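Long-range contacts in heat shock protein STI1 (Saccharomyces cerevisiae, PDB 3UPV), which acts as a co-chaperone adaptor linking Hsp70 and Hsp90, its TPR2B domain, the part described here, binding the C-terminal end of Hsp70: residues E5-E10 with Y27-K32; A34-R39 with I65-N70; N43-L48 with P55-D60; D19-V24 with A49-F54. All coordinates share one frame; numbering follows the deposited sequence.

Contact 1. Residues E5-E10 with Y27-K32; sequences EEARLE and YTEMIK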
loop_
_atom_site.group_PDB
_atom_site.type_symbol
_atom_site.label_atom_id
_atom_site.label_comp_id
_atom_site.label_asym_id
_atom_site.label_seq_id
_atom_site.Cartn_x
_atom_site.Cartn_y
_atom_site.Cartn_z
ATOM N N GLU A 5 -10.763 14.108 -4.642
ATOM C CA GLU A 5 -9.778 14.789 -3.867
ATOM C C GLU A 5 -10.252 15.046 -2.420
ATOM O O GLU A 5 -9.483 14.829 -1.488
ATOM C CB GLU A 5 -9.357 16.062 -4.589
ATOM C CG GLU A 5 -8.321 16.832 -3.850
ATOM C CD GLU A 5 -6.927 16.143 -3.822
ATOM O OE1 GLU A 5 -6.039 16.764 -3.190
ATOM O OE2 GLU A 5 -6.734 15.061 -4.423
ATOM N N GLU A 6 -11.499 15.505 -2.236
ATOM C CA GLU A 6 -12.059 15.649 -0.889
ATOM C C GLU A 6 -12.039 14.318 -0.154
ATOM O O GLU A 6 -11.712 14.259 1.064
ATOM C CB GLU A 6 -13.472 16.176 -0.969
ATOM C CG GLU A 6 -14.354 16.001 0.271
ATOM C CD GLU A 6 -15.754 16.520 0.011
ATOM O OE1 GLU A 6 -16.102 16.619 -1.175
ATOM O OE2 GLU A 6 -16.521 16.839 0.952
ATOM N N ALA A 7 -12.495 13.273 -0.852
ATOM C CA ALA A 7 -12.409 11.934 -0.258
ATOM C C ALA A 7 -11.001 11.502 0.146
ATOM O O ALA A 7 -10.788 10.995 1.268
ATOM C CB ALA A 7 -13.114 10.861 -1.170
ATOM N N ARG A 8 -10.006 11.841 -0.674
ATOM C CA ARG A 8 -8.604 11.499 -0.324
ATOM C C ARG A 8 -8.200 12.272 0.964
ATOM O O ARG A 8 -7.482 11.738 1.819
ATOM C CB ARG A 8 -7.703 11.921 -1.488
ATOM C CG ARG A 8 -6.160 11.655 -1.294
ATOM C CD ARG A 8 -5.329 12.248 -2.452
ATOM N NE ARG A 8 -5.147 13.694 -2.290
ATOM C CZ ARG A 8 -4.380 14.277 -1.376
ATOM N NH1 ARG A 8 -4.334 15.604 -1.323
ATOM N NH2 ARG A 8 -3.637 13.562 -0.548
ATOM N N LEU A 9 -8.636 13.536 1.085
ATOM C CA LEU A 9 -8.275 14.358 2.262
ATOM C C LEU A 9 -8.935 13.919 3.517
ATOM O O LEU A 9 -8.302 13.919 4.560
ATOM C CB LEU A 9 -8.598 15.833 2.039
ATOM C CG LEU A 9 -7.691 16.465 0.983
ATOM C CD1 LEU A 9 -8.200 17.829 0.412
ATOM C CD2 LEU A 9 -6.305 16.598 1.647
ATOM N N GLU A 10 -10.214 13.560 3.399
ATOM C CA GLU A 10 -10.976 12.951 4.457
ATOM C C GLU A 10 -10.287 11.666 4.899
ATOM O O GLU A 10 -10.122 11.440 6.118
ATOM C CB GLU A 10 -12.442 12.680 4.081
ATOM C CG GLU A 10 -13.280 13.947 3.989
ATOM C CD GLU A 10 -14.661 13.744 3.342
ATOM O OE1 GLU A 10 -15.277 14.774 3.003
ATOM O OE2 GLU A 10 -15.145 12.593 3.187
ATOM N N TYR A 27 -11.753 6.020 1.458
ATOM C CA TYR A 27 -10.979 5.562 0.317
ATOM C C TYR A 27 -11.846 4.780 -0.663
ATOM O O TYR A 27 -11.600 4.779 -1.856
ATOM C CB TYR A 27 -9.717 4.793 0.746
ATOM C CG TYR A 27 -8.745 5.698 1.481
ATOM C CD1 TYR A 27 -8.397 6.958 0.933
ATOM C CD2 TYR A 27 -8.153 5.319 2.696
ATOM C CE1 TYR A 27 -7.493 7.822 1.563
ATOM C CE2 TYR A 27 -7.188 6.207 3.324
ATOM C CZ TYR A 27 -6.878 7.415 2.764
ATOM O OH TYR A 27 -5.935 8.193 3.406
ATOM N N THR A 28 -12.884 4.130 -0.167
ATOM C CA THR A 28 -13.825 3.514 -1.050
ATOM C C THR A 28 -14.528 4.584 -1.880
ATOM O O THR A 28 -14.721 4.389 -3.098
ATOM C CB THR A 28 -14.831 2.662 -0.215
ATOM O OG1 THR A 28 -14.118 1.607 0.476
ATOM C CG2 THR A 28 -15.887 2.003 -1.145
ATOM N N GLU A 29 -14.835 5.725 -1.265
ATOM C CA GLU A 29 -15.419 6.795 -2.020
ATOM C C GLU A 29 -14.428 7.361 -3.031
ATOM O O GLU A 29 -14.849 7.629 -4.169
ATOM C CB GLU A 29 -15.962 7.903 -1.097
ATOM C CG GLU A 29 -16.505 9.090 -1.919
ATOM C CD GLU A 29 -17.146 10.253 -1.120
ATOM O OE1 GLU A 29 -17.010 10.354 0.106
ATOM O OE2 GLU A 29 -17.837 11.150 -1.844
ATOM N N MET A 30 -13.150 7.589 -2.628
ATOM C CA MET A 30 -12.103 8.021 -3.571
ATOM C C MET A 30 -12.049 7.075 -4.807
ATOM O O MET A 30 -11.930 7.504 -5.954
ATOM C CB MET A 30 -10.749 8.047 -2.897
ATOM C CG MET A 30 -9.634 8.739 -3.775
ATOM S SD MET A 30 -8.123 8.656 -2.862
ATOM C CE MET A 30 -7.047 9.144 -4.248
ATOM N N ILE A 31 -12.121 5.786 -4.525
ATOM C CA ILE A 31 -12.052 4.736 -5.540
ATOM C C ILE A 31 -13.300 4.830 -6.443
ATOM O O ILE A 31 -13.145 4.777 -7.671
ATOM C CB ILE A 31 -11.971 3.291 -4.964
ATOM C CG1 ILE A 31 -10.554 3.057 -4.413
ATOM C CG2 ILE A 31 -12.309 2.283 -6.112
ATOM C CD1 ILE A 31 -10.408 1.834 -3.581
ATOM N N LYS A 32 -14.511 4.982 -5.880
ATOM C CA LYS A 32 -15.685 5.155 -6.727
ATOM C C LYS A 32 -15.533 6.383 -7.643
ATOM O O LYS A 32 -15.915 6.340 -8.836
ATOM C CB LYS A 32 -16.927 5.276 -5.835
ATOM C CG LYS A 32 -18.166 5.841 -6.528
ATOM C CD LYS A 32 -19.393 5.735 -5.608
ATOM C CE LYS A 32 -20.639 5.802 -6.476
ATOM N NZ LYS A 32 -21.647 6.707 -5.840
HETATM O O HOH W 1 -5.123 10.226 1.697
#
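In the helical hairpin of TPR 7, Ala-7 of helix 2-16 faces Met-30 of helix 20-33, their CA atoms 5.1 Å apart. The Ala-7 methyl presses on the backbone of the partner helix, with CB 3.6 Å from Met-30 N, and it also meets Glu-29, whose CG lies 3.9 Å from that CB. Met-30 CG stands anti to its backbone N (chi1 -170°), and the extended chain beyond it lies alongside Arg-8, both pointing the same way. Met-30 SD comes to 3.6 Å from Arg-8 CB, and CE reaches Arg-8 CB and CD. This is the close antiparallel A/B packing of a tetratricopeptide repeat, the two segment axes 8.0 Å apart at 161°. Past CD, Arg-8 turns away from Met-30 and grips Glu-5 side-on, NH1 to OE1 at 2.8 Å and NE to OE2 at 3.0 Å; both carboxylate oxygens are met from above their plane. Arg-8 NH2 makes a salt bridge to the backbone of the bound peptide, consistent with a carboxylate clamp. An alanine in place of Arg-8 would probably leave Glu-5 without its mate, open a gap beside the Met-30 methyl and cost the peptide an ionic partner. On the Tyr-27 side, a water donates to Arg-8 O (2.8 Å) and accepts from Tyr-27 OH, in the plane of the phenol ring.

Contact 2. Residues A34-R39 with I65-N70; sequences APEDAR and IEKDPN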
loop_
_atom_site.group_PDB
_atom_site.type_symbol
_atom_site.label_atom_id
_atom_site.label_comp_id
_atom_site.label_asym_id
_atom_site.label_seq_id
_atom_site.Cartn_x
_atom_site.Cartn_y
_atom_site.Cartn_z
ATOM N N ALA A 34 -12.676 8.207 -8.532
ATOM C CA ALA A 34 -11.502 8.211 -9.400
ATOM C C ALA A 34 -10.966 6.779 -9.515
ATOM O O ALA A 34 -9.989 6.437 -8.953
ATOM C CB ALA A 34 -10.450 9.173 -8.855
ATOM N N PRO A 35 -11.662 5.929 -10.247
ATOM C CA PRO A 35 -11.360 4.494 -10.238
ATOM C C PRO A 35 -10.032 4.132 -10.895
ATOM O O PRO A 35 -9.548 3.029 -10.670
ATOM C CB PRO A 35 -12.535 3.853 -10.974
ATOM C CG PRO A 35 -13.297 4.970 -11.553
ATOM C CD PRO A 35 -12.921 6.259 -10.945
ATOM N N GLU A 36 -9.405 5.092 -11.590
ATOM C CA GLU A 36 -8.109 4.882 -12.196
ATOM C C GLU A 36 -6.942 5.405 -11.383
ATOM O O GLU A 36 -5.756 5.242 -11.761
ATOM C CB GLU A 36 -8.111 5.563 -13.571
ATOM C CG GLU A 36 -9.080 4.847 -14.576
ATOM C CD GLU A 36 -8.740 3.369 -14.698
ATOM O OE1 GLU A 36 -9.548 2.520 -14.275
ATOM O OE2 GLU A 36 -7.654 3.018 -15.208
ATOM N N ASP A 37 -7.268 6.020 -10.245
ATOM C CA ASP A 37 -6.294 6.634 -9.389
ATOM C C ASP A 37 -5.791 5.538 -8.488
ATOM O O ASP A 37 -6.500 5.109 -7.547
ATOM C CB ASP A 37 -6.926 7.813 -8.638
ATOM C CG ASP A 37 -5.922 8.604 -7.797
ATOM O OD1 ASP A 37 -6.251 9.756 -7.431
ATOM O OD2 ASP A 37 -4.806 8.098 -7.512
ATOM N N ALA A 38 -4.575 5.054 -8.753
ATOM C CA ALA A 38 -3.935 4.022 -7.885
ATOM C C ALA A 38 -3.889 4.382 -6.376
ATOM O O ALA A 38 -3.857 3.497 -5.539
ATOM C CB ALA A 38 -2.485 3.723 -8.362
ATOM N N ARG A 39 -3.819 5.664 -6.033
ATOM C CA ARG A 39 -3.656 6.051 -4.634
ATOM C C ARG A 39 -4.839 5.564 -3.813
ATOM O O ARG A 39 -4.671 5.244 -2.628
ATOM C CB ARG A 39 -3.533 7.562 -4.457
ATOM C CG ARG A 39 -2.310 8.140 -5.152
ATOM C CD ARG A 39 -2.254 9.658 -5.054
ATOM N NE ARG A 39 -3.425 10.229 -5.732
ATOM C CZ ARG A 39 -3.767 11.514 -5.691
ATOM N NH1 ARG A 39 -3.001 12.400 -5.020
ATOM N NH2 ARG A 39 -4.845 11.931 -6.367
ATOM N N ILE A 65 -1.276 -1.577 -8.230
ATOM C CA ILE A 65 -0.192 -1.986 -9.137
ATOM C C ILE A 65 -0.681 -1.987 -10.589
ATOM O O ILE A 65 0.016 -1.463 -11.493
ATOM C CB ILE A 65 0.475 -3.332 -8.693
ATOM C CG1 ILE A 65 1.318 -3.052 -7.407
ATOM C CG2 ILE A 65 1.339 -3.957 -9.896
ATOM C CD1 ILE A 65 1.745 -4.287 -6.588
ATOM N N GLU A 66 -1.909 -2.458 -10.809
ATOM C CA GLU A 66 -2.455 -2.394 -12.182
ATOM C C GLU A 66 -2.669 -0.963 -12.675
ATOM O O GLU A 66 -2.479 -0.679 -13.851
ATOM C CB GLU A 66 -3.779 -3.120 -12.317
ATOM C CG GLU A 66 -3.893 -4.580 -11.882
ATOM C CD GLU A 66 -5.339 -5.085 -12.031
ATOM O OE1 GLU A 66 -6.135 -4.392 -12.705
ATOM O OE2 GLU A 66 -5.707 -6.162 -11.488
ATOM N N LYS A 67 -3.095 -0.074 -11.787
ATOM C CA LYS A 67 -3.432 1.286 -12.197
ATOM C C LYS A 67 -2.171 2.134 -12.417
ATOM O O LYS A 67 -2.140 2.947 -13.325
ATOM C CB LYS A 67 -4.362 1.962 -11.138
ATOM C CG LYS A 67 -5.724 1.338 -10.939
ATOM C CD LYS A 67 -6.488 1.130 -12.187
ATOM C CE LYS A 67 -7.752 0.381 -11.851
ATOM N NZ LYS A 67 -8.546 0.058 -13.058
ATOM N N ASP A 68 -1.157 1.978 -11.562
ATOM C CA ASP A 68 0.122 2.734 -11.684
ATOM C C ASP A 68 1.317 1.832 -11.397
ATOM O O ASP A 68 1.696 1.631 -10.238
ATOM C CB ASP A 68 0.160 3.955 -10.750
ATOM C CG ASP A 68 1.433 4.815 -10.954
ATOM O OD1 ASP A 68 1.613 5.774 -10.167
ATOM O OD2 ASP A 68 2.248 4.530 -11.880
ATOM N N PRO A 69 1.972 1.321 -12.434
ATOM C CA PRO A 69 3.103 0.456 -12.135
ATOM C C PRO A 69 4.313 1.172 -11.515
ATOM O O PRO A 69 5.197 0.519 -11.023
ATOM C CB PRO A 69 3.453 -0.112 -13.506
ATOM C CG PRO A 69 2.837 0.793 -14.493
ATOM C CD PRO A 69 1.578 1.239 -13.846
ATOM N N ASN A 70 4.361 2.503 -11.559
ATOM C CA ASN A 70 5.462 3.227 -10.926
ATOM C C ASN A 70 5.205 3.641 -9.481
ATOM O O ASN A 70 6.039 4.299 -8.842
ATOM C CB ASN A 70 5.867 4.362 -11.823
ATOM C CG ASN A 70 6.216 3.839 -13.195
ATOM O OD1 ASN A 70 6.954 2.846 -13.292
ATOM N ND2 ASN A 70 5.640 4.421 -14.243
HETATM O O HOH W 2 -4.698 4.042 -14.046
#
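Glu-36 and Lys-67 cross at about a right angle where the turn leading into TPR 8 meets the end of that repeat's second helix. Lys-67 CG lies anti to the carbonyl carbon, and a bend at chi2 (-51°) swings CD toward the 34-39 turn; from there the chain runs straight. Its CE passes 3.4 Å from Pro-35 O, a carbonyl that also accepts from Tyr-41 OH, and its NZ donates to Glu-36 OE1 at 2.9 Å, a salt bridge. NZ approaches on the syn side of the carboxylate, 30° out of its plane, while the other oxygen, OE2, rests against Lys-67 CD. A water lies between the backbones, 2.8 Å from Glu-36 O and 2.9 Å from Lys-67 O. Next to this polar layer the alanine methyl does the touching: Ala-38 CB is 3.6 Å from Asp-68 CB and 3.8 Å from Lys-67 CB.

Each segment also orders its own end. Asp-37 is the N-cap of helix 38-50, its OD2 taking both N and NE of Arg-39 while OD1 takes NH2, so Arg-39 grips side-on the carboxylate that caps its own helix. Asp-68 OD2 accepts from Asn-70 N at 2.9 Å, an Asx turn just beyond helix 54-67. Chemically, Glu-36 O packs on the base of the lysine chain, and the charge at its far end is likely to be balanced by the Glu-36 carboxylate and, more weakly, by Pro-35 O, although the pair lies at the surface, where water would weaken the attraction.

Contact 3. Residues N43-L48 with P55-D60; sequences NRAAAL and PEAIAD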
loop_
_atom_site.group_PDB
_atom_site.type_symbol
_atom_site.label_atom_id
_atom_site.label_comp_id
_atom_site.label_asym_id
_atom_site.label_seq_id
_atom_site.Cartn_x
_atom_site.Cartn_y
_atom_site.Cartn_z
ATOM N N ASN A 43 -4.306 3.410 -0.627
ATOM C CA ASN A 43 -4.704 4.046 0.616
ATOM C C ASN A 43 -5.729 3.170 1.340
ATOM O O ASN A 43 -5.591 2.908 2.551
ATOM C CB ASN A 43 -5.282 5.450 0.383
ATOM C CG ASN A 43 -4.220 6.509 0.008
ATOM O OD1 ASN A 43 -2.993 6.351 0.167
ATOM N ND2 ASN A 43 -4.735 7.638 -0.465
ATOM N N ARG A 44 -6.727 2.632 0.611
ATOM C CA ARG A 44 -7.640 1.760 1.311
ATOM C C ARG A 44 -6.898 0.540 1.859
ATOM O O ARG A 44 -7.180 0.125 3.012
ATOM C CB ARG A 44 -8.732 1.293 0.335
ATOM C CG ARG A 44 -9.839 0.583 1.066
ATOM C CD ARG A 44 -11.134 0.321 0.242
ATOM N NE ARG A 44 -10.899 -0.518 -0.906
ATOM C CZ ARG A 44 -11.802 -0.747 -1.843
ATOM N NH1 ARG A 44 -13.025 -0.149 -1.797
ATOM N NH2 ARG A 44 -11.464 -1.530 -2.849
ATOM N N ALA A 45 -5.942 -0.030 1.077
ATOM C CA ALA A 45 -5.120 -1.132 1.610
ATOM C C ALA A 45 -4.468 -0.762 2.942
ATOM O O ALA A 45 -4.313 -1.598 3.859
ATOM C CB ALA A 45 -4.048 -1.549 0.629
ATOM N N ALA A 46 -3.988 0.450 3.032
ATOM C CA ALA A 46 -3.258 0.848 4.265
ATOM C C ALA A 46 -4.190 0.735 5.448
ATOM O O ALA A 46 -3.788 0.298 6.561
ATOM C CB ALA A 46 -2.704 2.286 4.123
ATOM N N ALA A 47 -5.423 1.179 5.240
ATOM C CA ALA A 47 -6.383 1.138 6.332
ATOM C C ALA A 47 -6.882 -0.285 6.660
ATOM O O ALA A 47 -7.060 -0.676 7.839
ATOM C CB ALA A 47 -7.555 2.121 6.049
ATOM N N LEU A 48 -7.169 -1.061 5.621
ATOM C CA LEU A 48 -7.559 -2.453 5.804
ATOM C C LEU A 48 -6.412 -3.225 6.536
ATOM O O LEU A 48 -6.660 -4.065 7.352
ATOM C CB LEU A 48 -7.811 -3.095 4.461
ATOM C CG LEU A 48 -9.082 -2.639 3.725
ATOM C CD1 LEU A 48 -8.955 -3.009 2.250
ATOM C CD2 LEU A 48 -10.315 -3.359 4.293
ATOM N N PRO A 55 -6.166 -10.226 3.123
ATOM C CA PRO A 55 -6.609 -10.635 1.737
ATOM C C PRO A 55 -7.140 -9.417 0.961
ATOM O O PRO A 55 -6.689 -9.174 -0.156
ATOM C CB PRO A 55 -7.717 -11.614 2.023
ATOM C CG PRO A 55 -7.283 -12.203 3.346
ATOM C CD PRO A 55 -6.833 -11.042 4.159
ATOM N N GLU A 56 -8.015 -8.624 1.611
ATOM C CA GLU A 56 -8.532 -7.356 1.034
ATOM C C GLU A 56 -7.423 -6.344 0.775
ATOM O O GLU A 56 -7.371 -5.737 -0.307
ATOM C CB GLU A 56 -9.643 -6.786 1.917
ATOM C CG GLU A 56 -10.805 -7.755 1.897
ATOM C CD GLU A 56 -10.738 -8.886 2.975
ATOM O OE1 GLU A 56 -11.735 -9.669 3.061
ATOM O OE2 GLU A 56 -9.750 -8.980 3.772
ATOM N N ALA A 57 -6.542 -6.159 1.763
ATOM C CA ALA A 57 -5.426 -5.222 1.568
ATOM C C ALA A 57 -4.594 -5.652 0.391
ATOM O O ALA A 57 -4.157 -4.828 -0.468
ATOM C CB ALA A 57 -4.554 -5.113 2.830
ATOM N N ILE A 58 -4.338 -6.951 0.321
ATOM C CA ILE A 58 -3.463 -7.415 -0.775
ATOM C C ILE A 58 -4.144 -7.244 -2.157
ATOM O O ILE A 58 -3.492 -6.853 -3.128
ATOM C CB ILE A 58 -3.035 -8.934 -0.538
ATOM C CG1 ILE A 58 -1.995 -8.994 0.627
ATOM C CG2 ILE A 58 -2.479 -9.558 -1.784
ATOM C CD1 ILE A 58 -1.812 -10.412 1.275
ATOM N N ALA A 59 -5.438 -7.524 -2.206
ATOM C CA ALA A 59 -6.210 -7.319 -3.418
ATOM C C ALA A 59 -6.154 -5.852 -3.842
ATOM O O ALA A 59 -5.974 -5.585 -5.008
ATOM C CB ALA A 59 -7.587 -7.765 -3.249
ATOM N N ASP A 60 -6.217 -4.925 -2.872
ATOM C CA ASP A 60 -6.158 -3.493 -3.248
ATOM C C ASP A 60 -4.769 -3.074 -3.708
ATOM O O ASP A 60 -4.603 -2.242 -4.606
ATOM C CB ASP A 60 -6.588 -2.615 -2.049
ATOM C CG ASP A 60 -8.118 -2.406 -1.987
ATOM O OD1 ASP A 60 -8.559 -1.889 -0.924
ATOM O OD2 ASP A 60 -8.862 -2.645 -2.978
#
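Arg-44 and Asp-60 make the charged part of this contact, within the hairpin of TPR 8. Arg-44 bends at chi3 (61°), which turns NE toward the partner helix, and the guanidinium grips the carboxylate side-on: NE to OD1 at 2.7 Å and NH2 to OD2 at 2.8 Å. The second bond is straight (179°) and uses the syn lone pair of OD2. With the two planes only 17° apart, the pair forms a nearly flat fork of two parallel bonds, which should hold the rotation of both groups.

The apolar part centres on Ala-45 and Ala-57, whose CA atoms are just 4.1 Å apart and whose CB atoms meet at 4.2 Å. Each methyl also rests on the partner's backbone carbonyl, Ala-45 CB on Ala-57 O at 3.5 Å and Ala-57 CB on Ala-45 O at 3.7 Å. Leu-48 reaches across with CD1, which touches Glu-56 CB at 3.9 Å and comes to 3.4 Å from Asp-60 OD1, walling the salt bridge on that side with a methyl.

Around this antiparallel pair, Arg-44 NH1 bonds to Thr-28 OG1 on helix 20-33, Asn-43 ND2 to the backbone of the bound peptide, and Ala-45 and Ile-58 pack against helix 72-84.

Contact 4. Residues D19-V24 with A49-F54; sequences DWPNAV and AKLMSF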
loop_
_atom_site.group_PDB
_atom_site.type_symbol
_atom_site.label_atom_id
_atom_site.label_comp_id
_atom_site.label_asym_id
_atom_site.label_seq_id
_atom_site.Cartn_x
_atom_site.Cartn_y
_atom_site.Cartn_z
ATOM N N ASP A 19 -8.491 6.325 12.864
ATOM C CA ASP A 19 -9.870 5.831 12.653
ATOM C C ASP A 19 -9.911 4.997 11.376
ATOM O O ASP A 19 -10.284 5.494 10.274
ATOM C CB ASP A 19 -10.801 7.025 12.568
ATOM C CG ASP A 19 -12.273 6.658 12.411
ATOM O OD1 ASP A 19 -13.066 7.604 12.575
ATOM O OD2 ASP A 19 -12.697 5.487 12.163
ATOM N N TRP A 20 -9.493 3.740 11.484
ATOM C CA TRP A 20 -9.342 2.924 10.278
ATOM C C TRP A 20 -10.642 2.699 9.523
ATOM O O TRP A 20 -10.642 2.721 8.260
ATOM C CB TRP A 20 -8.707 1.590 10.608
ATOM C CG TRP A 20 -7.588 1.702 11.581
ATOM C CD1 TRP A 20 -7.463 1.025 12.777
ATOM C CD2 TRP A 20 -6.422 2.539 11.471
ATOM N NE1 TRP A 20 -6.304 1.385 13.402
ATOM C CE2 TRP A 20 -5.643 2.323 12.647
ATOM C CE3 TRP A 20 -5.952 3.444 10.500
ATOM C CZ2 TRP A 20 -4.387 2.960 12.854
ATOM C CZ3 TRP A 20 -4.734 4.101 10.715
ATOM C CH2 TRP A 20 -3.961 3.877 11.905
ATOM N N PRO A 21 -11.752 2.422 10.229
ATOM C CA PRO A 21 -12.947 2.081 9.470
ATOM C C PRO A 21 -13.470 3.272 8.680
ATOM O O PRO A 21 -13.971 3.075 7.535
ATOM C CB PRO A 21 -13.956 1.697 10.564
ATOM C CG PRO A 21 -13.075 1.126 11.612
ATOM C CD PRO A 21 -11.952 2.133 11.653
ATOM N N ASN A 22 -13.315 4.472 9.226
ATOM C CA ASN A 22 -13.721 5.652 8.473
ATOM C C ASN A 22 -12.771 5.986 7.307
ATOM O O ASN A 22 -13.259 6.408 6.255
ATOM C CB ASN A 22 -13.979 6.878 9.404
ATOM C CG ASN A 22 -15.360 6.841 10.022
ATOM O OD1 ASN A 22 -16.346 6.465 9.349
ATOM N ND2 ASN A 22 -15.459 7.208 11.313
ATOM N N ALA A 23 -11.450 5.776 7.480
ATOM C CA ALA A 23 -10.519 5.785 6.342
ATOM C C ALA A 23 -10.933 4.812 5.249
ATOM O O ALA A 23 -10.908 5.181 4.086
ATOM C CB ALA A 23 -9.093 5.474 6.786
ATOM N N VAL A 24 -11.267 3.535 5.597
ATOM C CA VAL A 24 -11.753 2.589 4.602
ATOM C C VAL A 24 -12.899 3.202 3.816
ATOM O O VAL A 24 -12.914 3.123 2.558
ATOM C CB VAL A 24 -12.125 1.244 5.301
ATOM C CG1 VAL A 24 -12.915 0.367 4.363
ATOM C CG2 VAL A 24 -10.805 0.557 5.706
ATOM N N ALA A 49 -5.167 -2.930 6.220
ATOM C CA ALA A 49 -4.035 -3.628 6.846
ATOM C C ALA A 49 -4.024 -3.291 8.359
ATOM O O ALA A 49 -3.807 -4.165 9.204
ATOM C CB ALA A 49 -2.710 -3.153 6.174
ATOM N N LYS A 50 -4.367 -2.045 8.712
ATOM C CA LYS A 50 -4.363 -1.675 10.130
ATOM C C LYS A 50 -5.450 -2.434 10.839
ATOM O O LYS A 50 -5.380 -2.675 12.069
ATOM C CB LYS A 50 -4.593 -0.171 10.355
ATOM C CG LYS A 50 -3.378 0.697 9.977
ATOM C CD LYS A 50 -2.310 0.568 11.103
ATOM C CE LYS A 50 -1.173 1.550 10.866
ATOM N NZ LYS A 50 -0.094 1.568 11.917
ATOM N N LEU A 51 -6.502 -2.722 10.084
ATOM C CA LEU A 51 -7.659 -3.574 10.561
ATOM C C LEU A 51 -7.405 -5.092 10.526
ATOM O O LEU A 51 -8.254 -5.863 11.021
ATOM C CB LEU A 51 -8.903 -3.215 9.746
ATOM C CG LEU A 51 -9.434 -1.827 10.087
ATOM C CD1 LEU A 51 -10.571 -1.595 9.077
ATOM C CD2 LEU A 51 -9.963 -1.661 11.506
ATOM N N MET A 52 -6.210 -5.494 10.054
ATOM C CA MET A 52 -5.783 -6.897 9.913
ATOM C C MET A 52 -6.642 -7.599 8.875
ATOM O O MET A 52 -6.889 -8.807 8.978
ATOM C CB MET A 52 -5.754 -7.701 11.266
ATOM C CG MET A 52 -5.213 -6.859 12.478
ATOM S SD MET A 52 -3.470 -6.466 12.198
ATOM C CE MET A 52 -2.588 -7.898 12.816
ATOM N N SER A 53 -7.127 -6.845 7.889
ATOM C CA SER A 53 -7.924 -7.460 6.788
ATOM C C SER A 53 -6.988 -7.704 5.616
ATOM O O SER A 53 -7.011 -6.942 4.566
ATOM C CB SER A 53 -9.053 -6.481 6.437
ATOM O OG SER A 53 -10.048 -6.527 7.460
ATOM N N PHE A 54 -6.093 -8.701 5.771
ATOM C CA PHE A 54 -4.994 -8.833 4.798
ATOM C C PHE A 54 -5.313 -9.252 3.328
ATOM O O PHE A 54 -4.737 -8.710 2.415
ATOM C CB PHE A 54 -3.871 -9.687 5.403
ATOM C CG PHE A 54 -3.231 -9.027 6.617
ATOM C CD1 PHE A 54 -2.487 -7.860 6.459
ATOM C CD2 PHE A 54 -3.431 -9.544 7.911
ATOM C CE1 PHE A 54 -1.904 -7.229 7.559
ATOM C CE2 PHE A 54 -2.879 -8.928 9.037
ATOM C CZ PHE A 54 -2.094 -7.748 8.871
#
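Lys-50 lies over one face of Trp-20 where helix 20-33, the second helix of TPR 7, begins beside the end of helix 38-50, the first of TPR 8. This is packing between successive tetratricopeptide repeats. Just ahead of the tryptophan, Asp-19 caps the helix: OD2 accepts from Asn-22 N and OD1 from Asn-22 ND2, the latter at 2.7 Å. Trp-20 then offers its indole face to the lysine. Lys-50 CB sits 3.5 Å from the centroid of the five-membered ring, 13° off its normal, a CH-pi contact. The lysine chain, bent at chi2 (-76°) to place CD, continues over the six-membered ring, with CD 3.6 Å from Trp-20 CZ2. The aliphatic part thus lies flat on the indole, and beyond the two segments NZ goes on to a salt bridge with an acidic side chain of the bound peptide. Leu-51 meets the base of Trp-20: its CG is 3.5 Å from Trp-20 CB, and CD2 lies at the ring edge, near the plane. Phe-15 also meets the indole, edge-to-face. An alanine at Trp-20 would probably leave the Lys-50 chain without its flat support, freeing it to swing and weakening its aim at the peptide. Pro-21 adds a lighter touch, CG to Leu-51 CD2 at 4.2 Å. After Leu-51 the chain leaves the helix through a Schellman motif, Met-52 having positive phi. One turn on from Trp-20, Val-24 also meets the leucine, its CG2 lying 4.0 Å from Leu-51 CD1.

In the fold
All four contacts belong to the first two repeats of a seven-helix TPR array. Contacts 1 and 3 are the hairpins of TPR 7 and TPR 8, their centres 14 Å apart; between them, Thr-28 and Tyr-27 touch Arg-44 and Asn-43. Contact 2 closes the far end of the hairpin that contact 3 holds, 13 Å away, and follows contact 1 along the chain. Contact 4 crosses all three in chain order, joining helix 20-33 to helix 38-50; it lies 8 Å from contact 3 but 20 Å from contact 2, centre to centre. Contacts 1, 3 and 4 make polar bonds to the bound peptide and Arg-39 of contact 2 packs on it, so packing and binding share helices.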